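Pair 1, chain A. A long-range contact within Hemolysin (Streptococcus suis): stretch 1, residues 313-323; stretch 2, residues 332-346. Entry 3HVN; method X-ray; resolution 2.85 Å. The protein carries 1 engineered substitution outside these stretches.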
# COMPACT_ATOMS: atom_id res chain seq x y z
N ILE A 313 5.96 -5.88 14.07
CA ILE A 313 4.89 -5.66 13.11
C ILE A 313 4.43 -6.99 12.52
O ILE A 313 3.24 -7.21 12.33
CB ILE A 313 5.32 -4.70 11.97
CG1 ILE A 313 6.07 -5.46 10.87
CG2 ILE A 313 6.16 -3.57 12.52
CD1 ILE A 313 7.47 -5.88 11.26
N LEU A 314 5.38 -7.88 12.25
CA LEU A 314 5.08 -9.20 11.70
C LEU A 314 4.48 -10.10 12.77
O LEU A 314 3.75 -11.04 12.46
CB LEU A 314 6.32 -9.84 11.09
CG LEU A 314 6.78 -9.25 9.76
CD1 LEU A 314 7.98 -10.01 9.21
CD2 LEU A 314 5.63 -9.27 8.76
N LYS A 315 4.81 -9.83 14.03
CA LYS A 315 4.20 -10.55 15.13
C LYS A 315 2.85 -9.91 15.46
O LYS A 315 2.06 -10.46 16.23
CB LYS A 315 5.11 -10.55 16.36
CG LYS A 315 6.39 -11.34 16.15
CD LYS A 315 6.10 -12.74 15.64
CE LYS A 315 7.39 -13.49 15.33
NZ LYS A 315 7.11 -14.85 14.77
N ASN A 316 2.59 -8.76 14.85
CA ASN A 316 1.32 -8.06 15.03
C ASN A 316 0.60 -7.84 13.70
O ASN A 316 -0.21 -6.92 13.57
CB ASN A 316 1.54 -6.73 15.74
CG ASN A 316 2.07 -6.89 17.15
OD1 ASN A 316 1.91 -7.95 17.77
ND2 ASN A 316 2.70 -5.85 17.67
N THR A 317 0.89 -8.69 12.72
CA THR A 317 0.28 -8.58 11.40
C THR A 317 -0.98 -9.43 11.27
O THR A 317 -0.91 -10.64 11.02
CB THR A 317 1.25 -8.96 10.27
OG1 THR A 317 2.21 -9.90 10.77
CG2 THR A 317 1.99 -7.73 9.76
N SER A 318 -2.13 -8.79 11.44
CA SER A 318 -3.41 -9.46 11.26
C SER A 318 -3.96 -9.14 9.87
O SER A 318 -4.09 -7.97 9.51
CB SER A 318 -4.41 -9.06 12.35
OG SER A 318 -4.34 -7.67 12.62
N PHE A 319 -4.27 -10.18 9.10
CA PHE A 319 -4.62 -9.98 7.70
C PHE A 319 -6.02 -10.50 7.36
O PHE A 319 -6.62 -11.25 8.13
CB PHE A 319 -3.60 -10.66 6.79
CG PHE A 319 -3.90 -12.10 6.50
CD1 PHE A 319 -4.46 -12.47 5.29
CD2 PHE A 319 -3.64 -13.08 7.44
CE1 PHE A 319 -4.74 -13.80 5.02
CE2 PHE A 319 -3.92 -14.41 7.18
CZ PHE A 319 -4.47 -14.76 5.97
N SER A 320 -6.51 -10.09 6.20
CA SER A 320 -7.76 -10.61 5.65
C SER A 320 -7.68 -10.54 4.13
O SER A 320 -7.53 -9.47 3.55
CB SER A 320 -8.95 -9.80 6.16
OG SER A 320 -8.91 -8.47 5.68
N ALA A 321 -7.78 -11.70 3.49
CA ALA A 321 -7.57 -11.79 2.05
C ALA A 321 -8.79 -12.26 1.27
O ALA A 321 -9.50 -13.19 1.68
CB ALA A 321 -6.37 -12.68 1.74
N TYR A 322 -9.04 -11.61 0.14
CA TYR A 322 -10.07 -12.02 -0.80
C TYR A 322 -9.38 -12.60 -2.03
O TYR A 322 -8.73 -11.88 -2.79
CB TYR A 322 -10.94 -10.82 -1.20
CG TYR A 322 -11.99 -11.13 -2.24
CD1 TYR A 322 -11.68 -11.11 -3.60
CD2 TYR A 322 -13.29 -11.43 -1.87
CE1 TYR A 322 -12.64 -11.39 -4.55
CE2 TYR A 322 -14.26 -11.71 -2.82
CZ TYR A 322 -13.93 -11.69 -4.16
OH TYR A 322 -14.89 -11.96 -5.11
N ILE A 323 -9.52 -13.91 -2.23
CA ILE A 323 -8.82 -14.60 -3.30
C ILE A 323 -9.77 -15.23 -4.31
O ILE A 323 -10.88 -15.64 -3.95
CB ILE A 323 -7.86 -15.68 -2.75
CG1 ILE A 323 -8.59 -17.02 -2.55
CG2 ILE A 323 -7.23 -15.22 -1.44
CD1 ILE A 323 -8.49 -17.96 -3.74
N ALA A 332 -15.23 -17.27 -5.14
CA ALA A 332 -14.06 -16.70 -4.48
C ALA A 332 -13.98 -17.15 -3.02
O ALA A 332 -14.93 -17.71 -2.48
CB ALA A 332 -14.08 -15.18 -4.57
N THR A 333 -12.83 -16.89 -2.39
CA THR A 333 -12.62 -17.30 -1.01
C THR A 333 -12.08 -16.15 -0.15
O THR A 333 -11.12 -15.48 -0.54
CB THR A 333 -11.66 -18.50 -0.91
OG1 THR A 333 -12.22 -19.62 -1.60
CG2 THR A 333 -11.42 -18.88 0.54
N VAL A 334 -12.70 -15.94 1.00
CA VAL A 334 -12.26 -14.91 1.94
C VAL A 334 -11.62 -15.55 3.17
O VAL A 334 -12.22 -16.41 3.81
CB VAL A 334 -13.44 -14.03 2.39
CG1 VAL A 334 -12.98 -13.05 3.46
CG2 VAL A 334 -14.04 -13.29 1.21
N VAL A 335 -10.40 -15.13 3.49
CA VAL A 335 -9.69 -15.70 4.63
C VAL A 335 -9.06 -14.63 5.52
O VAL A 335 -8.11 -13.95 5.11
CB VAL A 335 -8.60 -16.68 4.19
CG1 VAL A 335 -7.87 -17.23 5.41
CG2 VAL A 335 -9.19 -17.81 3.37
N SER A 336 -9.58 -14.49 6.73
CA SER A 336 -9.00 -13.60 7.72
C SER A 336 -8.14 -14.41 8.68
O SER A 336 -8.46 -15.56 8.97
CB SER A 336 -10.09 -12.85 8.49
OG SER A 336 -10.92 -12.11 7.61
N GLY A 337 -7.06 -13.81 9.18
CA GLY A 337 -6.19 -14.50 10.10
C GLY A 337 -4.89 -13.79 10.42
O GLY A 337 -4.84 -12.56 10.47
N ASN A 338 -3.84 -14.57 10.63
CA ASN A 338 -2.56 -14.05 11.09
C ASN A 338 -1.47 -14.10 10.03
O ASN A 338 -1.57 -14.83 9.04
CB ASN A 338 -2.11 -14.81 12.34
CG ASN A 338 -1.11 -14.04 13.17
OD1 ASN A 338 -0.81 -12.88 12.89
ND2 ASN A 338 -0.58 -14.68 14.21
N ILE A 339 -0.42 -13.30 10.25
CA ILE A 339 0.75 -13.28 9.38
C ILE A 339 1.12 -14.67 8.83
O ILE A 339 1.14 -14.87 7.61
CB ILE A 339 1.97 -12.70 10.11
CG1 ILE A 339 3.24 -12.91 9.28
CG2 ILE A 339 2.12 -13.32 11.50
CD1 ILE A 339 3.25 -12.16 7.97
N GLU A 340 1.42 -15.61 9.72
CA GLU A 340 1.82 -16.95 9.30
C GLU A 340 0.78 -17.56 8.38
O GLU A 340 1.10 -18.05 7.29
CB GLU A 340 2.03 -17.86 10.51
CG GLU A 340 2.87 -17.26 11.63
CD GLU A 340 2.06 -16.42 12.58
OE1 GLU A 340 0.82 -16.38 12.44
OE2 GLU A 340 2.66 -15.78 13.48
N THR A 341 -0.47 -17.52 8.82
CA THR A 341 -1.58 -18.02 8.02
C THR A 341 -1.54 -17.39 6.63
O THR A 341 -1.81 -18.06 5.63
CB THR A 341 -2.94 -17.70 8.68
OG1 THR A 341 -2.93 -18.15 10.04
CG2 THR A 341 -4.06 -18.40 7.94
N LEU A 342 -1.20 -16.11 6.57
CA LEU A 342 -1.06 -15.42 5.30
C LEU A 342 0.10 -16.00 4.48
O LEU A 342 -0.06 -16.32 3.30
CB LEU A 342 -0.86 -13.92 5.50
CG LEU A 342 -0.64 -13.09 4.23
CD1 LEU A 342 -1.72 -13.37 3.19
CD2 LEU A 342 -0.58 -11.61 4.55
N LYS A 343 1.26 -16.12 5.11
CA LYS A 343 2.42 -16.72 4.46
C LYS A 343 2.05 -18.07 3.85
O LYS A 343 2.09 -18.25 2.62
CB LYS A 343 3.56 -16.91 5.45
CG LYS A 343 4.08 -15.63 6.09
CD LYS A 343 5.10 -15.95 7.17
CE LYS A 343 5.72 -14.69 7.73
NZ LYS A 343 6.62 -14.98 8.88
N LYS A 344 1.67 -19.00 4.72
CA LYS A 344 1.31 -20.34 4.29
C LYS A 344 0.15 -20.32 3.30
O LYS A 344 0.01 -21.23 2.48
CB LYS A 344 0.97 -21.22 5.49
CG LYS A 344 2.15 -21.47 6.42
CD LYS A 344 1.80 -22.48 7.50
CE LYS A 344 3.00 -22.77 8.38
NZ LYS A 344 2.71 -23.81 9.41
N ILE A 345 -0.69 -19.29 3.37
CA ILE A 345 -1.83 -19.20 2.47
C ILE A 345 -1.38 -18.80 1.07
O ILE A 345 -1.87 -19.35 0.08
CB ILE A 345 -2.91 -18.22 2.99
CG1 ILE A 345 -4.30 -18.78 2.70
CG2 ILE A 345 -2.75 -16.84 2.38
CD1 ILE A 345 -5.42 -17.85 3.11
N ILE A 346 -0.44 -17.86 0.98
CA ILE A 346 0.09 -17.45 -0.31
C ILE A 346 0.99 -18.54 -0.88
O ILE A 346 0.96 -18.82 -2.08
CB ILE A 346 0.86 -16.10 -0.24
CG1 ILE A 346 2.20 -16.28 0.48
CG2 ILE A 346 0.01 -15.02 0.42
CD1 ILE A 346 3.04 -15.02 0.50

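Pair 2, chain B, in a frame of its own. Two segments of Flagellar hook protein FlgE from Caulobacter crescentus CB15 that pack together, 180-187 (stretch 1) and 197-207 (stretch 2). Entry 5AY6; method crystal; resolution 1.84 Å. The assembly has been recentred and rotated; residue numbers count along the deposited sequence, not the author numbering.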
# COMPACT_ATOMS: atom_id res chain seq x y z
N GLN B 180 28.81 -5.82 -0.07
CA GLN B 180 27.75 -4.86 -0.36
C GLN B 180 26.38 -5.52 -0.36
O GLN B 180 26.09 -6.40 -1.17
CB GLN B 180 28.00 -4.16 -1.71
CG GLN B 180 27.03 -3.02 -1.99
CD GLN B 180 27.43 -2.17 -3.19
OE1 GLN B 180 28.48 -1.54 -3.21
NE2 GLN B 180 26.57 -2.16 -4.21
N ARG B 181 25.55 -5.10 0.59
CA ARG B 181 24.14 -5.50 0.65
C ARG B 181 23.28 -4.39 0.06
O ARG B 181 23.37 -3.24 0.49
CB ARG B 181 23.70 -5.78 2.09
CG ARG B 181 24.61 -6.70 2.86
CD ARG B 181 24.32 -8.15 2.54
NE ARG B 181 25.56 -8.90 2.44
CZ ARG B 181 26.09 -9.32 1.30
NH1 ARG B 181 25.46 -9.09 0.15
NH2 ARG B 181 27.23 -10.00 1.30
N THR B 182 22.45 -4.72 -0.91
CA THR B 182 21.59 -3.70 -1.49
C THR B 182 20.23 -3.70 -0.80
O THR B 182 19.52 -4.70 -0.80
CB THR B 182 21.41 -3.89 -3.00
OG1 THR B 182 22.68 -3.77 -3.65
CG2 THR B 182 20.46 -2.84 -3.55
N VAL B 183 19.90 -2.57 -0.20
CA VAL B 183 18.57 -2.35 0.35
C VAL B 183 17.85 -1.41 -0.60
O VAL B 183 18.45 -0.48 -1.13
CB VAL B 183 18.64 -1.76 1.79
CG1 VAL B 183 17.29 -1.24 2.25
CG2 VAL B 183 19.16 -2.82 2.75
N THR B 184 16.58 -1.68 -0.86
CA THR B 184 15.84 -0.88 -1.81
C THR B 184 14.61 -0.27 -1.17
O THR B 184 13.91 -0.92 -0.39
CB THR B 184 15.42 -1.71 -3.05
OG1 THR B 184 16.58 -2.31 -3.62
CG2 THR B 184 14.76 -0.83 -4.10
N LEU B 185 14.36 0.99 -1.48
CA LEU B 185 13.11 1.64 -1.10
C LEU B 185 12.19 1.63 -2.32
O LEU B 185 12.45 2.32 -3.30
CB LEU B 185 13.36 3.07 -0.62
CG LEU B 185 12.13 3.93 -0.34
CD1 LEU B 185 11.24 3.31 0.72
CD2 LEU B 185 12.55 5.35 0.08
N SER B 186 11.13 0.82 -2.25
CA SER B 186 10.21 0.64 -3.37
C SER B 186 8.90 1.33 -3.07
O SER B 186 8.35 1.19 -1.98
CB SER B 186 9.98 -0.85 -3.64
OG SER B 186 11.20 -1.49 -3.99
N MET B 187 8.39 2.09 -4.04
CA MET B 187 7.22 2.91 -3.78
C MET B 187 6.20 2.89 -4.91
O MET B 187 6.54 2.77 -6.09
CB MET B 187 7.66 4.35 -3.50
CG MET B 187 8.21 4.56 -2.09
SD MET B 187 9.09 6.11 -1.93
CE MET B 187 10.42 5.86 -3.11
N TYR B 197 2.56 4.30 -1.23
CA TYR B 197 2.77 3.05 -0.49
C TYR B 197 4.24 2.66 -0.64
O TYR B 197 4.76 2.61 -1.75
CB TYR B 197 1.86 1.93 -1.00
CG TYR B 197 0.38 2.18 -0.81
CD1 TYR B 197 -0.07 3.10 0.13
CD2 TYR B 197 -0.56 1.49 -1.56
CE1 TYR B 197 -1.42 3.33 0.32
CE2 TYR B 197 -1.91 1.72 -1.38
CZ TYR B 197 -2.34 2.63 -0.44
OH TYR B 197 -3.68 2.85 -0.25
N ALA B 198 4.90 2.38 0.48
CA ALA B 198 6.34 2.14 0.46
C ALA B 198 6.74 0.83 1.10
O ALA B 198 6.08 0.35 2.03
CB ALA B 198 7.07 3.29 1.14
N GLU B 199 7.81 0.24 0.59
CA GLU B 199 8.44 -0.92 1.23
C GLU B 199 9.94 -0.73 1.28
O GLU B 199 10.54 -0.20 0.34
CB GLU B 199 8.10 -2.22 0.49
CG GLU B 199 6.62 -2.51 0.40
CD GLU B 199 6.29 -3.69 -0.51
OE1 GLU B 199 7.08 -4.66 -0.57
OE2 GLU B 199 5.24 -3.64 -1.17
N LEU B 200 10.54 -1.14 2.38
CA LEU B 200 11.98 -1.31 2.45
C LEU B 200 12.26 -2.80 2.30
O LEU B 200 11.54 -3.62 2.86
CB LEU B 200 12.54 -0.76 3.76
CG LEU B 200 12.67 0.76 3.82
CD1 LEU B 200 12.95 1.21 5.25
CD2 LEU B 200 13.77 1.23 2.88
N ARG B 201 13.27 -3.15 1.52
CA ARG B 201 13.54 -4.55 1.25
C ARG B 201 15.01 -4.80 0.95
O ARG B 201 15.68 -3.99 0.32
CB ARG B 201 12.69 -5.03 0.06
CG ARG B 201 12.95 -4.28 -1.24
CD ARG B 201 11.97 -4.67 -2.35
NE ARG B 201 12.33 -4.06 -3.63
CZ ARG B 201 13.26 -4.55 -4.45
NH1 ARG B 201 13.92 -5.65 -4.11
NH2 ARG B 201 13.54 -3.95 -5.60
N ALA B 202 15.51 -5.93 1.44
CA ALA B 202 16.82 -6.43 1.07
C ALA B 202 16.66 -7.29 -0.18
O ALA B 202 15.54 -7.56 -0.60
CB ALA B 202 17.44 -7.24 2.20
N LYS B 203 17.78 -7.70 -0.76
CA LYS B 203 17.74 -8.62 -1.89
C LYS B 203 17.07 -9.92 -1.46
O LYS B 203 17.36 -10.43 -0.37
CB LYS B 203 19.15 -8.87 -2.43
CG LYS B 203 19.23 -9.90 -3.55
CD LYS B 203 20.58 -9.86 -4.26
CE LYS B 203 20.65 -10.89 -5.38
NZ LYS B 203 21.81 -10.66 -6.28
N PRO B 204 16.16 -10.46 -2.29
CA PRO B 204 15.52 -11.73 -1.94
C PRO B 204 16.57 -12.79 -1.62
O PRO B 204 17.51 -12.97 -2.39
CB PRO B 204 14.71 -12.08 -3.19
CG PRO B 204 14.41 -10.75 -3.81
CD PRO B 204 15.65 -9.91 -3.56
N GLY B 205 16.43 -13.45 -0.48
CA GLY B 205 17.42 -14.43 -0.06
C GLY B 205 18.50 -13.88 0.86
O GLY B 205 19.21 -14.66 1.50
N ASP B 206 18.65 -12.56 0.92
CA ASP B 206 19.63 -11.95 1.82
C ASP B 206 19.16 -11.98 3.28
O ASP B 206 19.96 -11.76 4.20
CB ASP B 206 19.94 -10.51 1.42
CG ASP B 206 21.13 -10.40 0.49
OD1 ASP B 206 21.44 -11.39 -0.21
OD2 ASP B 206 21.76 -9.32 0.45
N LEU B 207 17.88 -12.25 3.48
CA LEU B 207 17.32 -12.39 4.83
C LEU B 207 16.97 -13.84 5.12
O LEU B 207 16.46 -14.55 4.26
CB LEU B 207 16.07 -11.52 5.00
CG LEU B 207 16.16 -10.02 4.74
CD1 LEU B 207 14.82 -9.36 5.05
CD2 LEU B 207 17.28 -9.38 5.54
O HOH W 1 20.37 -7.13 0.74
O HOH W 2 17.35 -4.50 -2.43
O HOH W 3 22.63 -7.60 -1.84

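Both pairs are antiparallel two-strand ladders, with strand directions at 169° in pair 1 and 163° in pair 2, and fourteen central residues superpose at an RMSD of 0.9 Å. Matching positions run from Asn A316 on Arg B181 to Tyr A322 on Met B187 in the first stretch, and from Val A334 on Ala B198 to Glu A340 on Pro B204 in the second. The register is therefore common: Ala A321 faces Val A335 as Ser B186 faces Glu B199, each a hydrogen-bonded pair. Ala A321 N donates to Val A335 O and Val A335 N to Ala A321 O, both at 2.8 Å; Ser B186 N to Glu B199 O and Glu B199 N to Ser B186 O repeat those lengths. The same backbone bonds recur with different side chains at these positions, and each face is filled differently.

The sharpest contrast lies at Phe A319 opposite Gly A337, matched by Thr B184 opposite Arg B201. In pair 1 the large residue is on the first strand. The Phe A319 ring has Gly A337 N over one face and Leu A342 CB over the other, 3.4 Å from the ring centroid, a CH-pi contact. Glycine leaves this space open: an ideal CB on Gly A337 would sit only 3.4 Å from Phe A319 CE2. Pair 2 puts the bulk on the second strand. Arg B201 lays its guanidinium face over Thr B184 CB, and its NE donates to Ser B186 OG at 2.8 Å, so a small residue at each of two first-strand positions accommodates one long side chain.

On the other face, Ser A320 and Ser A336 meet through CB and OG at 3.4 Å, whereas the matching Leu B185 and Leu B200 make an apolar contact, CD1 to CD2 at 3.9 Å. One step along, Tyr A322 reaches Val A334, CD2 to CG2 at 3.7 Å, and Met B187 reaches Ala B198, CG to CB at 3.7 Å: a longer side chain against a shorter one in both.

The exits diverge. After Asn A338, pair 1 enters a helix, and Ile A339 N makes a weak bond to Thr A317 O at 2.8 Å. The matching bond, Lys B203 N to Thr B182 O, is also weak, at 3.5 Å, and a water bridges the same two atoms, at 3.0 Å from each, while donating to Asp B206 OD2 at 2.6 Å. Here a type II turn from Lys B203 to Asp B206 replaces the helix, with Gly B205 at backbone angles that call for glycine.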